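Local coordinates for aspartate aminotransferase (Giardia lamblia, PDB 3MEB), which probably catalyses the reversible transfer of an amino group from L-aspartate to 2-oxoglutarate, giving oxaloacetate and L-glutamate, with pyridoxal 5'-phosphate as cofactor, at residues Pro97-Ala102 and Ser122-Ser127; Phe148-Thr153 and Ile204-Ala209; Leu185-Ser190 and Ser215-Thr220; Arg359-Leu364 and Met420-Leu425; Asp403-Lys408 and Glu435-Ala440. One frame throughout, in Å; residues are numbered along the deposited sequence.

Interaction 1. Residues Pro97-Ala102 and Ser122-Ser127; sequences PLFLEA and SCQSLS. With EDO (1,2-ethanediol), chain H.
The F99 ring and the Q124 side-chain amide meet with no hydrogen bond between the segments. The ring of F99 lies against the side chain of Q124, and the two side chains are roughly perpendicular. The ring and amide planes are 59° apart. CD2 of F99 is 3.6 Å from OE1 of Q124, and CE2 of F99 is 3.6 Å from CG of Q124. The oxygen comes to the ring obliquely. Q124 thus touches the ring with both its CG methylene and its amide oxygen. F99 turns its ring to the strand because CG lies anti to the backbone N (chi1 167°). Q124 is extended beyond CG, which carries its amide past CD2 and CE2 of F99. NE2 of Q124 has a weak hydrogen bond elsewhere, to A326 O.

L100 makes the second half of the contact, mainly with CD2. This methyl sits 3.7 Å from N of Q124 and 4.1 Å from CB of S122. The hydroxyl of S122 is engaged by Q104 and H290.

Segment 97-102 of helix 97-108 crosses segment 122-125 of strand 120-125 at 105°. That strand is an outermost one of the large mixed sheet within this chain. Helix 327-337 also touches F99 and Q124. The strand leads to S127 in the cofactor pocket, and helix 127-142 follows.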
# COMPACT_ATOMS: atom_id res chain seq x y z
N PRO A 97 -8.87 -4.24 -15.03
CA PRO A 97 -9.09 -3.41 -16.23
C PRO A 97 -10.29 -2.47 -16.14
O PRO A 97 -10.17 -1.34 -16.55
CB PRO A 97 -9.29 -4.44 -17.32
CG PRO A 97 -8.39 -5.59 -16.87
CD PRO A 97 -8.63 -5.64 -15.38
N LEU A 98 -11.43 -2.94 -15.62
CA LEU A 98 -12.60 -2.05 -15.39
C LEU A 98 -12.29 -0.83 -14.51
O LEU A 98 -12.77 0.24 -14.78
CB LEU A 98 -13.79 -2.83 -14.82
CG LEU A 98 -14.48 -3.83 -15.76
CD1 LEU A 98 -15.56 -4.70 -15.02
CD2 LEU A 98 -15.07 -3.11 -16.96
N PHE A 99 -11.50 -1.01 -13.46
CA PHE A 99 -11.06 0.09 -12.61
C PHE A 99 -10.17 1.05 -13.41
O PHE A 99 -10.38 2.27 -13.42
CB PHE A 99 -10.34 -0.39 -11.33
CG PHE A 99 -9.62 0.71 -10.62
CD1 PHE A 99 -10.31 1.60 -9.81
CD2 PHE A 99 -8.25 0.91 -10.80
CE1 PHE A 99 -9.68 2.64 -9.21
CE2 PHE A 99 -7.60 1.93 -10.17
CZ PHE A 99 -8.30 2.81 -9.38
N LEU A 100 -9.20 0.50 -14.12
CA LEU A 100 -8.27 1.34 -14.91
C LEU A 100 -9.08 2.13 -15.95
O LEU A 100 -8.89 3.35 -16.13
CB LEU A 100 -7.21 0.47 -15.58
CG LEU A 100 -6.24 -0.21 -14.61
CD1 LEU A 100 -5.33 -1.18 -15.36
CD2 LEU A 100 -5.45 0.80 -13.87
N GLU A 101 -10.02 1.46 -16.60
CA GLU A 101 -10.89 2.15 -17.54
C GLU A 101 -11.70 3.23 -16.81
O GLU A 101 -11.83 4.33 -17.34
CB GLU A 101 -11.86 1.20 -18.24
CG GLU A 101 -12.73 1.94 -19.25
CD GLU A 101 -13.75 1.08 -19.96
OE1 GLU A 101 -13.78 -0.18 -19.78
OE2 GLU A 101 -14.53 1.72 -20.70
N ALA A 102 -12.24 2.92 -15.63
CA ALA A 102 -13.01 3.90 -14.85
C ALA A 102 -12.10 5.12 -14.56
O ALA A 102 -12.50 6.27 -14.77
CB ALA A 102 -13.51 3.25 -13.50
N SER A 122 -1.52 3.26 -17.42
CA SER A 122 -2.25 3.40 -16.17
C SER A 122 -1.93 2.26 -15.27
O SER A 122 -1.87 1.11 -15.71
CB SER A 122 -3.75 3.49 -16.39
OG SER A 122 -4.10 4.51 -17.34
N CYS A 123 -1.70 2.57 -14.00
CA CYS A 123 -1.45 1.53 -12.99
C CYS A 123 -2.09 1.95 -11.68
O CYS A 123 -1.80 3.03 -11.17
CB CYS A 123 0.06 1.31 -12.81
SG CYS A 123 0.60 0.07 -11.64
N GLN A 124 -2.94 1.08 -11.14
CA GLN A 124 -3.49 1.28 -9.83
C GLN A 124 -2.39 1.48 -8.82
O GLN A 124 -1.33 0.83 -8.88
CB GLN A 124 -4.33 0.08 -9.38
CG GLN A 124 -5.08 0.33 -8.09
CD GLN A 124 -6.06 -0.79 -7.78
OE1 GLN A 124 -6.56 -1.45 -8.69
NE2 GLN A 124 -6.27 -1.05 -6.50
N SER A 125 -2.64 2.38 -7.89
CA SER A 125 -1.72 2.55 -6.78
C SER A 125 -2.46 2.86 -5.50
O SER A 125 -3.67 2.87 -5.49
CB SER A 125 -0.65 3.60 -7.09
OG SER A 125 0.35 3.54 -6.12
N LEU A 126 -1.72 3.04 -4.41
CA LEU A 126 -2.33 3.22 -3.10
C LEU A 126 -2.74 4.69 -2.89
O LEU A 126 -2.04 5.48 -2.23
CB LEU A 126 -1.38 2.76 -2.01
CG LEU A 126 -1.26 1.25 -1.93
CD1 LEU A 126 -0.06 0.99 -1.08
CD2 LEU A 126 -2.49 0.56 -1.33
N SER A 127 -3.87 5.03 -3.49
CA SER A 127 -4.42 6.38 -3.51
C SER A 127 -3.40 7.41 -3.99
O SER A 127 -2.42 7.08 -4.67
CB SER A 127 -4.99 6.72 -2.11
OG SER A 127 -5.93 7.78 -2.17
C1 EDO H . -16.35 4.27 -18.31
O1 EDO H . -15.78 3.92 -19.58
C2 EDO H . -17.72 4.86 -18.53
O2 EDO H . -18.08 4.58 -19.88

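Interaction 2. Residues Phe148-Thr153 and Ile204-Ala209; sequences FYMPST and IFLFHA
Y149 and F205 lie side by side on neighbouring parallel strands and point the same way. Their rings form an offset stack, with centroids 4.7 Å apart and planes at 18°. CZ of F205 lies over one face of the Y149 ring, toward its rim. The stack is close at its base, where CB of Y149 is 3.4 Å from CD1 of F205. Both residues have CG anti to the carbonyl carbon (chi1 -76° and -73°), which keeps the rings in step.

F148 and I204 occupy the other sheet face. CE2 of F148 is 3.7 Å from CG2 of I204, and CE1 of F148 is 3.8 Å from CB of L206. M150 and L206 run alongside each other, with SD of M150 near CD2 of L206.

Two backbone hydrogen bonds fix the register. N of Y149 donates to O of I204 (2.8 Å), and N of L206 donates to O of Y149 (2.9 Å). P151 has no N-H. Its CD packs 3.4 Å from O of L206, while its CG touches the H208 ring near NE2, the two side chains lying roughly perpendicular. NE2 of H208 is hydrogen-bonded to T154.

Strands 148-151 and 204-208 belong to the central, mostly parallel sheet of the large domain of the aspartate aminotransferase fold. At their C-terminal ends the side chain of H208 comes within about 4 Å of pyridoxal phosphate, nearest atoms.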
# COMPACT_ATOMS: atom_id res chain seq x y z
N PHE A 148 13.57 18.46 -10.41
CA PHE A 148 12.17 18.36 -10.00
C PHE A 148 11.78 19.66 -9.29
O PHE A 148 12.46 20.06 -8.33
CB PHE A 148 12.02 17.22 -9.02
CG PHE A 148 10.61 16.81 -8.79
CD1 PHE A 148 9.80 17.54 -7.93
CD2 PHE A 148 10.09 15.68 -9.41
CE1 PHE A 148 8.49 17.18 -7.72
CE2 PHE A 148 8.80 15.31 -9.20
CZ PHE A 148 7.99 16.05 -8.33
N TYR A 149 10.69 20.29 -9.73
CA TYR A 149 10.28 21.61 -9.23
C TYR A 149 8.92 21.55 -8.51
O TYR A 149 7.93 21.07 -9.06
CB TYR A 149 10.17 22.61 -10.40
CG TYR A 149 11.50 23.10 -10.90
CD1 TYR A 149 12.00 24.36 -10.56
CD2 TYR A 149 12.25 22.33 -11.74
CE1 TYR A 149 13.22 24.81 -11.03
CE2 TYR A 149 13.50 22.78 -12.21
CZ TYR A 149 13.96 23.99 -11.86
OH TYR A 149 15.19 24.37 -12.35
N MET A 150 8.90 21.98 -7.26
CA MET A 150 7.66 22.04 -6.50
C MET A 150 7.14 23.46 -6.49
O MET A 150 7.94 24.38 -6.54
CB MET A 150 7.88 21.65 -5.06
CG MET A 150 8.64 20.37 -4.86
SD MET A 150 7.67 19.24 -3.92
CE MET A 150 8.84 17.87 -3.72
N PRO A 151 5.81 23.67 -6.41
CA PRO A 151 5.36 25.03 -6.12
C PRO A 151 5.89 25.47 -4.73
O PRO A 151 6.11 24.60 -3.84
CB PRO A 151 3.84 24.91 -6.12
CG PRO A 151 3.59 23.44 -5.83
CD PRO A 151 4.70 22.70 -6.41
N SER A 152 6.14 26.78 -4.54
CA SER A 152 6.77 27.27 -3.31
C SER A 152 5.91 27.06 -2.03
O SER A 152 6.44 27.08 -0.91
CB SER A 152 7.20 28.73 -3.44
OG SER A 152 6.13 29.57 -3.83
N THR A 153 4.60 26.89 -2.23
CA THR A 153 3.70 26.39 -1.22
C THR A 153 3.04 25.15 -1.81
O THR A 153 2.59 25.18 -2.96
CB THR A 153 2.62 27.47 -0.90
OG1 THR A 153 3.27 28.56 -0.23
CG2 THR A 153 1.54 26.97 -0.01
N ILE A 204 11.01 18.57 -14.49
CA ILE A 204 9.73 18.03 -14.03
C ILE A 204 9.06 19.06 -13.13
O ILE A 204 9.71 19.59 -12.21
CB ILE A 204 9.94 16.72 -13.24
CG1 ILE A 204 10.67 15.67 -14.07
CG2 ILE A 204 8.59 16.14 -12.75
CD1 ILE A 204 11.41 14.60 -13.23
N PHE A 205 7.80 19.39 -13.39
CA PHE A 205 7.08 20.36 -12.57
C PHE A 205 5.91 19.69 -11.95
O PHE A 205 5.08 19.12 -12.65
CB PHE A 205 6.64 21.59 -13.41
CG PHE A 205 7.79 22.48 -13.75
CD1 PHE A 205 8.14 23.53 -12.94
CD2 PHE A 205 8.62 22.17 -14.82
CE1 PHE A 205 9.25 24.29 -13.23
CE2 PHE A 205 9.73 22.94 -15.11
CZ PHE A 205 10.03 24.00 -14.31
N LEU A 206 5.85 19.74 -10.62
CA LEU A 206 4.70 19.24 -9.89
C LEU A 206 3.64 20.32 -9.86
O LEU A 206 3.95 21.49 -9.50
CB LEU A 206 5.11 18.85 -8.46
CG LEU A 206 4.07 18.16 -7.58
CD1 LEU A 206 3.66 16.77 -8.09
CD2 LEU A 206 4.65 18.06 -6.16
N PHE A 207 2.43 19.96 -10.28
CA PHE A 207 1.30 20.89 -10.34
C PHE A 207 0.16 20.25 -9.62
O PHE A 207 -0.04 19.04 -9.71
CB PHE A 207 0.80 21.09 -11.78
CG PHE A 207 1.72 21.88 -12.64
CD1 PHE A 207 2.00 23.21 -12.34
CD2 PHE A 207 2.29 21.31 -13.77
CE1 PHE A 207 2.89 23.95 -13.16
CE2 PHE A 207 3.13 22.03 -14.59
CZ PHE A 207 3.44 23.35 -14.29
N HIS A 208 -0.58 21.04 -8.89
CA HIS A 208 -1.91 20.61 -8.43
C HIS A 208 -2.91 20.86 -9.55
O HIS A 208 -2.96 21.96 -10.11
CB HIS A 208 -2.30 21.38 -7.18
CG HIS A 208 -1.36 21.21 -6.03
ND1 HIS A 208 -1.79 20.97 -4.75
CD2 HIS A 208 -0.01 21.34 -5.96
CE1 HIS A 208 -0.75 20.91 -3.94
NE2 HIS A 208 0.35 21.15 -4.64
N ALA A 209 -3.73 19.87 -9.87
CA ALA A 209 -4.66 19.96 -11.00
C ALA A 209 -5.73 21.04 -10.78
O ALA A 209 -6.11 21.77 -11.71
CB ALA A 209 -5.32 18.59 -11.23

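Interaction 3. Residues Leu185-Ser190 and Ser215-Thr220; sequences LEIDFS and SGIDFT. With EDO (1,2-ethanediol), chain J.
I187 reaches across to I217 and F219, and each of its carbons beyond CB has a partner there. From CB, the CG2 branch, anti to the backbone N, goes to the aromatic side and meets CE1 of F219 at 3.8 Å. CG1, anti to the carbonyl carbon (chi1 -63°), passes CG2 of I217 at 3.8 Å. The tip, CD1, rests against the peptide between D218 and F219, 3.5 Å from C of D218. The two isoleucines lie flank to flank, running opposite ways.

CB of L185 covers CD1 of I217 at 3.9 Å. F189 and F219 lie roughly perpendicular, with CE1 of F189 3.8 Å from CD1 of F219. Their ring planes are 67° apart. The F219 ring also meets Y178 and W224 edge-to-face.

N of I217 donates to OG of S215 at 3.1 Å, an ST turn, and that OG is also hydrogen-bonded to ND1 of H212. The carboxylate of D218 accepts from the backbone N atoms of A211 and H212. The apolar row joins the starts of helices 189-198 and 221-234, with D188 and T220 at their N-cap positions. Its second half is the loop after strand 204-208, which carries N213 of the cofactor site.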
# COMPACT_ATOMS: atom_id res chain seq x y z
N LEU A 185 -2.86 36.30 -0.78
CA LEU A 185 -3.36 35.10 -1.47
C LEU A 185 -3.61 35.36 -2.96
O LEU A 185 -4.76 35.40 -3.43
CB LEU A 185 -4.66 34.57 -0.83
CG LEU A 185 -4.62 33.98 0.56
CD1 LEU A 185 -5.98 33.32 0.94
CD2 LEU A 185 -3.48 32.98 0.60
N GLU A 186 -2.52 35.52 -3.69
CA GLU A 186 -2.57 35.67 -5.14
C GLU A 186 -1.28 35.05 -5.68
O GLU A 186 -0.23 35.19 -5.06
CB GLU A 186 -2.68 37.15 -5.51
CG GLU A 186 -2.60 37.38 -7.02
CD GLU A 186 -2.51 38.85 -7.42
OE1 GLU A 186 -2.08 39.68 -6.60
OE2 GLU A 186 -2.89 39.16 -8.57
N ILE A 187 -1.38 34.34 -6.79
CA ILE A 187 -0.23 33.77 -7.46
C ILE A 187 0.56 34.88 -8.19
O ILE A 187 0.01 35.65 -8.98
CB ILE A 187 -0.63 32.64 -8.44
CG1 ILE A 187 -1.27 31.50 -7.68
CG2 ILE A 187 0.63 32.14 -9.27
CD1 ILE A 187 -2.22 30.61 -8.48
N ASP A 188 1.86 34.92 -7.93
CA ASP A 188 2.76 35.89 -8.57
C ASP A 188 3.11 35.33 -9.94
O ASP A 188 4.24 34.91 -10.19
CB ASP A 188 3.99 36.07 -7.69
CG ASP A 188 4.99 37.05 -8.25
OD1 ASP A 188 4.69 37.76 -9.25
OD2 ASP A 188 6.10 37.11 -7.67
N PHE A 189 2.11 35.37 -10.82
CA PHE A 189 2.12 34.61 -12.06
C PHE A 189 3.22 35.00 -13.04
O PHE A 189 3.75 34.16 -13.77
CB PHE A 189 0.75 34.63 -12.73
CG PHE A 189 0.64 33.64 -13.84
CD1 PHE A 189 0.74 32.28 -13.59
CD2 PHE A 189 0.51 34.07 -15.15
CE1 PHE A 189 0.68 31.37 -14.63
CE2 PHE A 189 0.45 33.16 -16.20
CZ PHE A 189 0.53 31.82 -15.94
N SER A 190 3.59 36.28 -13.01
CA SER A 190 4.73 36.78 -13.77
C SER A 190 5.99 35.98 -13.42
O SER A 190 6.71 35.47 -14.30
CB SER A 190 4.89 38.28 -13.47
OG SER A 190 5.77 38.91 -14.39
N SER A 215 -3.34 26.43 -0.23
CA SER A 215 -3.63 27.88 -0.46
C SER A 215 -5.03 28.15 -0.95
O SER A 215 -5.60 29.20 -0.67
CB SER A 215 -2.66 28.51 -1.46
OG SER A 215 -2.99 28.21 -2.81
N GLY A 216 -5.57 27.22 -1.74
CA GLY A 216 -6.93 27.37 -2.28
C GLY A 216 -6.98 28.38 -3.41
O GLY A 216 -8.07 28.85 -3.78
N ILE A 217 -5.79 28.78 -3.88
CA ILE A 217 -5.66 29.71 -5.02
C ILE A 217 -5.13 28.88 -6.18
O ILE A 217 -4.13 28.18 -6.02
CB ILE A 217 -4.62 30.84 -4.74
CG1 ILE A 217 -4.86 31.54 -3.38
CG2 ILE A 217 -4.61 31.86 -5.88
CD1 ILE A 217 -6.27 31.89 -3.10
N ASP A 218 -5.81 28.94 -7.33
CA ASP A 218 -5.47 28.11 -8.48
C ASP A 218 -5.05 29.02 -9.65
O ASP A 218 -5.45 30.18 -9.73
CB ASP A 218 -6.72 27.29 -8.93
CG ASP A 218 -7.03 26.06 -8.05
OD1 ASP A 218 -6.26 25.70 -7.12
OD2 ASP A 218 -8.10 25.42 -8.31
N PHE A 219 -4.24 28.49 -10.55
CA PHE A 219 -4.12 29.08 -11.88
C PHE A 219 -5.51 29.11 -12.52
O PHE A 219 -6.24 28.11 -12.49
CB PHE A 219 -3.20 28.27 -12.81
CG PHE A 219 -1.76 28.13 -12.32
CD1 PHE A 219 -1.01 29.22 -11.95
CD2 PHE A 219 -1.14 26.88 -12.30
CE1 PHE A 219 0.28 29.08 -11.54
CE2 PHE A 219 0.16 26.75 -11.92
CZ PHE A 219 0.87 27.82 -11.54
N THR A 220 -5.85 30.23 -13.15
CA THR A 220 -7.05 30.30 -13.96
C THR A 220 -6.88 29.60 -15.32
O THR A 220 -5.77 29.26 -15.71
CB THR A 220 -7.45 31.75 -14.20
OG1 THR A 220 -6.46 32.42 -15.02
CG2 THR A 220 -7.63 32.45 -12.83
C1 EDO J . -2.21 24.91 -9.55
O1 EDO J . -1.56 24.66 -8.29
C2 EDO J . -3.72 24.97 -9.37
O2 EDO J . -4.40 25.61 -10.45

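Interaction 4. Residues Arg359-Leu364 and Met420-Leu425; sequences RMRSLL and MSMCGL. With EDO (1,2-ethanediol), chain F.
M420 opens the contact by meeting L364 tip to tip, with its SD 3.6 Å from CD2 of L364. S421 turns away from the helix. Its OG lies 2.8 Å from O2 of an ethanediol, probably from the crystallisation liquor. M422 brings the chain back to the helix. Its CG lies over one face of the R361 guanidinium, 3.7 Å from NH1 of R361. The M422 chain then bends at chi2 (-46°) and chi3, so that CE reaches CG of R361 and, at 4.0 Å, CD2 of L364. The 3-10 segment 422-424 brings L425 to the helix. CB of L425 is 3.9 Å from SD of M360, and CD1 of L425 touches CD2 of L364.

No hydrogen bond joins the segments. NH1 and NH2 of R361 are bonded to I385, G390, F392 and T393. Flexible methionines thus fill the interface, while the arginine offers M422 a flat face and uses NH1 and NH2 on helix 384-387, the loop after it and strand 392-394.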
# COMPACT_ATOMS: atom_id res chain seq x y z
N ARG A 359 -21.98 26.70 1.29
CA ARG A 359 -22.87 27.25 2.32
C ARG A 359 -22.16 27.53 3.66
O ARG A 359 -22.45 28.53 4.32
CB ARG A 359 -24.07 26.31 2.56
CG ARG A 359 -25.05 26.32 1.41
CD ARG A 359 -26.40 25.68 1.77
NE ARG A 359 -26.24 24.28 2.18
CZ ARG A 359 -26.22 23.24 1.34
NH1 ARG A 359 -26.34 23.42 0.02
NH2 ARG A 359 -26.08 22.01 1.80
N MET A 360 -21.19 26.68 4.02
CA MET A 360 -20.37 26.89 5.21
C MET A 360 -19.38 28.05 5.03
O MET A 360 -19.13 28.78 5.95
CB MET A 360 -19.63 25.61 5.60
CG MET A 360 -20.52 24.48 6.12
SD MET A 360 -21.59 24.87 7.51
CE MET A 360 -23.04 25.54 6.66
N ARG A 361 -18.82 28.21 3.85
CA ARG A 361 -18.02 29.41 3.56
C ARG A 361 -18.83 30.69 3.80
O ARG A 361 -18.39 31.59 4.51
CB ARG A 361 -17.54 29.37 2.13
CG ARG A 361 -16.44 28.33 1.87
CD ARG A 361 -15.98 28.36 0.40
NE ARG A 361 -14.97 27.33 0.18
CZ ARG A 361 -13.75 27.35 0.72
NH1 ARG A 361 -13.36 28.33 1.53
NH2 ARG A 361 -12.92 26.36 0.46
N SER A 362 -20.05 30.74 3.25
CA SER A 362 -20.92 31.90 3.43
C SER A 362 -21.31 32.09 4.88
O SER A 362 -21.31 33.24 5.36
CB SER A 362 -22.20 31.76 2.59
OG SER A 362 -21.82 31.59 1.23
N LEU A 363 -21.66 31.00 5.57
CA LEU A 363 -22.11 31.13 6.95
C LEU A 363 -20.98 31.60 7.85
O LEU A 363 -21.17 32.50 8.67
CB LEU A 363 -22.78 29.87 7.47
CG LEU A 363 -23.37 29.90 8.89
CD1 LEU A 363 -24.39 31.00 9.07
CD2 LEU A 363 -23.99 28.52 9.21
N LEU A 364 -19.79 31.00 7.71
CA LEU A 364 -18.69 31.41 8.59
C LEU A 364 -18.36 32.88 8.29
O LEU A 364 -18.17 33.64 9.21
CB LEU A 364 -17.42 30.58 8.45
CG LEU A 364 -16.23 31.00 9.33
CD1 LEU A 364 -16.54 31.00 10.88
CD2 LEU A 364 -15.04 30.07 8.94
N MET A 420 -7.76 25.82 7.29
CA MET A 420 -9.01 25.36 7.86
C MET A 420 -9.80 24.49 6.87
O MET A 420 -10.04 24.92 5.73
CB MET A 420 -9.84 26.56 8.30
CG MET A 420 -11.28 26.26 8.75
SD MET A 420 -12.33 27.74 8.88
CE MET A 420 -11.53 28.49 10.32
N SER A 421 -10.19 23.30 7.32
CA SER A 421 -11.05 22.43 6.56
C SER A 421 -12.48 22.84 6.80
O SER A 421 -13.03 22.61 7.84
CB SER A 421 -10.89 20.98 6.93
OG SER A 421 -11.83 20.22 6.19
N MET A 422 -13.09 23.40 5.77
CA MET A 422 -14.43 23.95 5.83
C MET A 422 -15.46 22.86 6.06
O MET A 422 -16.55 23.14 6.56
CB MET A 422 -14.70 24.68 4.51
CG MET A 422 -13.71 25.83 4.23
SD MET A 422 -13.42 26.89 5.64
CE MET A 422 -14.68 28.16 5.43
N CYS A 423 -15.10 21.62 5.69
CA CYS A 423 -15.92 20.40 5.86
C CYS A 423 -16.30 20.10 7.31
O CYS A 423 -17.31 19.46 7.58
CB CYS A 423 -15.10 19.19 5.36
SG CYS A 423 -14.75 19.11 3.61
N GLY A 424 -15.48 20.59 8.25
CA GLY A 424 -15.80 20.46 9.68
C GLY A 424 -16.81 21.46 10.26
O GLY A 424 -17.21 21.32 11.42
N LEU A 425 -17.24 22.44 9.46
CA LEU A 425 -18.22 23.42 9.89
C LEU A 425 -19.61 22.90 9.65
O LEU A 425 -19.84 22.14 8.71
CB LEU A 425 -18.06 24.72 9.15
CG LEU A 425 -16.70 25.40 9.29
CD1 LEU A 425 -16.55 26.43 8.15
CD2 LEU A 425 -16.54 26.07 10.63
C1 EDO F . -12.72 16.67 9.52
O1 EDO F . -11.32 16.37 9.33
C2 EDO F . -13.06 18.03 8.92
O2 EDO F . -12.73 17.99 7.54

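Interaction 5. Residues Asp403-Lys408 and Glu435-Ala440; sequences DYLKEK and EAIHDA
Y404 and L405 of helix 399-409 pack on helix 430-443 in the small-domain part of this aspartate aminotransferase fold. The helix segments cross at 121°, with axes 9.8 Å apart at closest approach. The closely packed part is made by L405 against two alanines. CD2 of L405 lies 3.6 Å from CB of A436 and 3.5 Å from O of A436. It also reaches CB of A440 at 4.2 Å. L405, A436 and A440 are all buried, and strand 411-413 touches both L405 and A436 from beside the helices. I437 is a looser partner, with CG1 4.4 Å from CD1 of L405.

The other side is more open and polar. Y404 and D439 are both partly exposed. The Y404 ring touches A440 through CD2, 3.7 Å from CB of A440. The carboxylate of D439 has two further partners: W409 donates to OD2, and K443 forms a salt bridge with OD1. Y404 places its ring across the gap with CG anti to the backbone N (chi1 -178°). Its OH donates to OD2 of D439 at 2.8 Å, meeting that oxygen from 36° above the carboxylate plane.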
# COMPACT_ATOMS: atom_id res chain seq x y z
N ASP A 403 -2.83 27.67 18.13
CA ASP A 403 -2.63 27.03 19.45
C ASP A 403 -3.67 27.53 20.48
O ASP A 403 -4.17 26.75 21.31
CB ASP A 403 -1.25 27.33 20.00
CG ASP A 403 -0.13 26.57 19.30
OD1 ASP A 403 -0.35 25.47 18.69
OD2 ASP A 403 1.02 27.08 19.43
N TYR A 404 -3.96 28.82 20.46
CA TYR A 404 -4.96 29.39 21.35
C TYR A 404 -6.34 28.78 21.05
O TYR A 404 -7.06 28.42 21.97
CB TYR A 404 -4.99 30.93 21.23
CG TYR A 404 -5.97 31.62 22.16
CD1 TYR A 404 -5.60 31.98 23.46
CD2 TYR A 404 -7.28 31.88 21.76
CE1 TYR A 404 -6.49 32.59 24.32
CE2 TYR A 404 -8.17 32.49 22.61
CZ TYR A 404 -7.78 32.84 23.89
OH TYR A 404 -8.67 33.44 24.75
N LEU A 405 -6.70 28.68 19.77
CA LEU A 405 -8.02 28.12 19.41
C LEU A 405 -8.20 26.68 19.89
O LEU A 405 -9.28 26.28 20.31
CB LEU A 405 -8.27 28.21 17.90
CG LEU A 405 -8.54 29.65 17.44
CD1 LEU A 405 -8.38 29.77 15.92
CD2 LEU A 405 -9.92 30.08 17.87
N LYS A 406 -7.13 25.91 19.76
CA LYS A 406 -7.10 24.56 20.27
C LYS A 406 -7.25 24.53 21.80
O LYS A 406 -8.14 23.83 22.30
CB LYS A 406 -5.80 23.85 19.84
CG LYS A 406 -5.57 22.55 20.53
CD LYS A 406 -4.40 21.75 19.92
CE LYS A 406 -3.03 22.37 20.22
NZ LYS A 406 -1.92 21.34 20.05
N GLU A 407 -6.40 25.25 22.54
CA GLU A 407 -6.37 25.16 24.03
C GLU A 407 -7.61 25.75 24.70
O GLU A 407 -8.14 25.17 25.65
CB GLU A 407 -5.17 25.90 24.69
CG GLU A 407 -3.76 25.70 24.16
CD GLU A 407 -3.30 24.27 24.21
OE1 GLU A 407 -4.01 23.43 24.80
OE2 GLU A 407 -2.20 23.98 23.65
N LYS A 408 -8.00 26.94 24.26
CA LYS A 408 -9.11 27.66 24.86
C LYS A 408 -10.47 27.30 24.27
O LYS A 408 -11.46 27.36 24.98
CB LYS A 408 -8.89 29.17 24.74
N GLU A 435 -17.01 33.27 16.91
CA GLU A 435 -16.76 33.80 18.27
C GLU A 435 -15.35 33.49 18.78
O GLU A 435 -14.71 34.33 19.40
CB GLU A 435 -17.77 33.22 19.27
CG GLU A 435 -17.62 33.77 20.65
CD GLU A 435 -18.66 33.23 21.60
OE1 GLU A 435 -19.38 32.27 21.24
OE2 GLU A 435 -18.76 33.77 22.72
N ALA A 436 -14.89 32.27 18.53
CA ALA A 436 -13.56 31.87 18.94
C ALA A 436 -12.49 32.62 18.19
O ALA A 436 -11.51 33.04 18.78
CB ALA A 436 -13.37 30.33 18.78
N ILE A 437 -12.66 32.76 16.88
CA ILE A 437 -11.68 33.48 16.06
C ILE A 437 -11.62 34.96 16.49
O ILE A 437 -10.53 35.57 16.56
CB ILE A 437 -12.02 33.32 14.55
CG1 ILE A 437 -11.75 31.85 14.11
CG2 ILE A 437 -11.20 34.28 13.73
CD1 ILE A 437 -12.20 31.50 12.72
N HIS A 438 -12.78 35.51 16.82
CA HIS A 438 -12.86 36.90 17.27
C HIS A 438 -12.09 37.11 18.56
O HIS A 438 -11.34 38.07 18.71
CB HIS A 438 -14.32 37.31 17.41
CG HIS A 438 -14.51 38.75 17.75
ND1 HIS A 438 -14.66 39.72 16.79
CD2 HIS A 438 -14.57 39.39 18.94
CE1 HIS A 438 -14.81 40.90 17.37
NE2 HIS A 438 -14.75 40.73 18.68
N ASP A 439 -12.24 36.15 19.46
CA ASP A 439 -11.58 36.16 20.75
C ASP A 439 -10.07 36.07 20.55
O ASP A 439 -9.33 36.89 21.09
CB ASP A 439 -12.08 34.99 21.59
CG ASP A 439 -11.48 34.98 22.96
OD1 ASP A 439 -11.35 36.07 23.53
OD2 ASP A 439 -11.13 33.87 23.45
N ALA A 440 -9.61 35.09 19.75
CA ALA A 440 -8.17 34.89 19.49
C ALA A 440 -7.49 36.13 18.90
O ALA A 440 -6.39 36.48 19.32
CB ALA A 440 -7.95 33.67 18.57

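In the fold
Interactions 1 and 2 both belong to the large mixed sheet, but at different places. Interaction 1 sets a helix against an outermost strand; interaction 2 pairs two inner strands and has backbone hydrogen bonds. Interaction 3 lies beside interaction 2: CD1 of F207 packs 4.0 Å from CE2 of F219. It is partly buried and apolar. Helix 430-443, half of interaction 5, also borders interaction 4, and CE of M420 meets CD1 of I437 at 3.9 Å. Interaction 4 is buried and rich in sulfur. Interaction 5, whose centre lies about 28 Å from the chain centre, adds a tyrosine-carboxylate bond at its more open side. Interactions 1 and 5 lie farthest apart, their centres about 43 Å from each other.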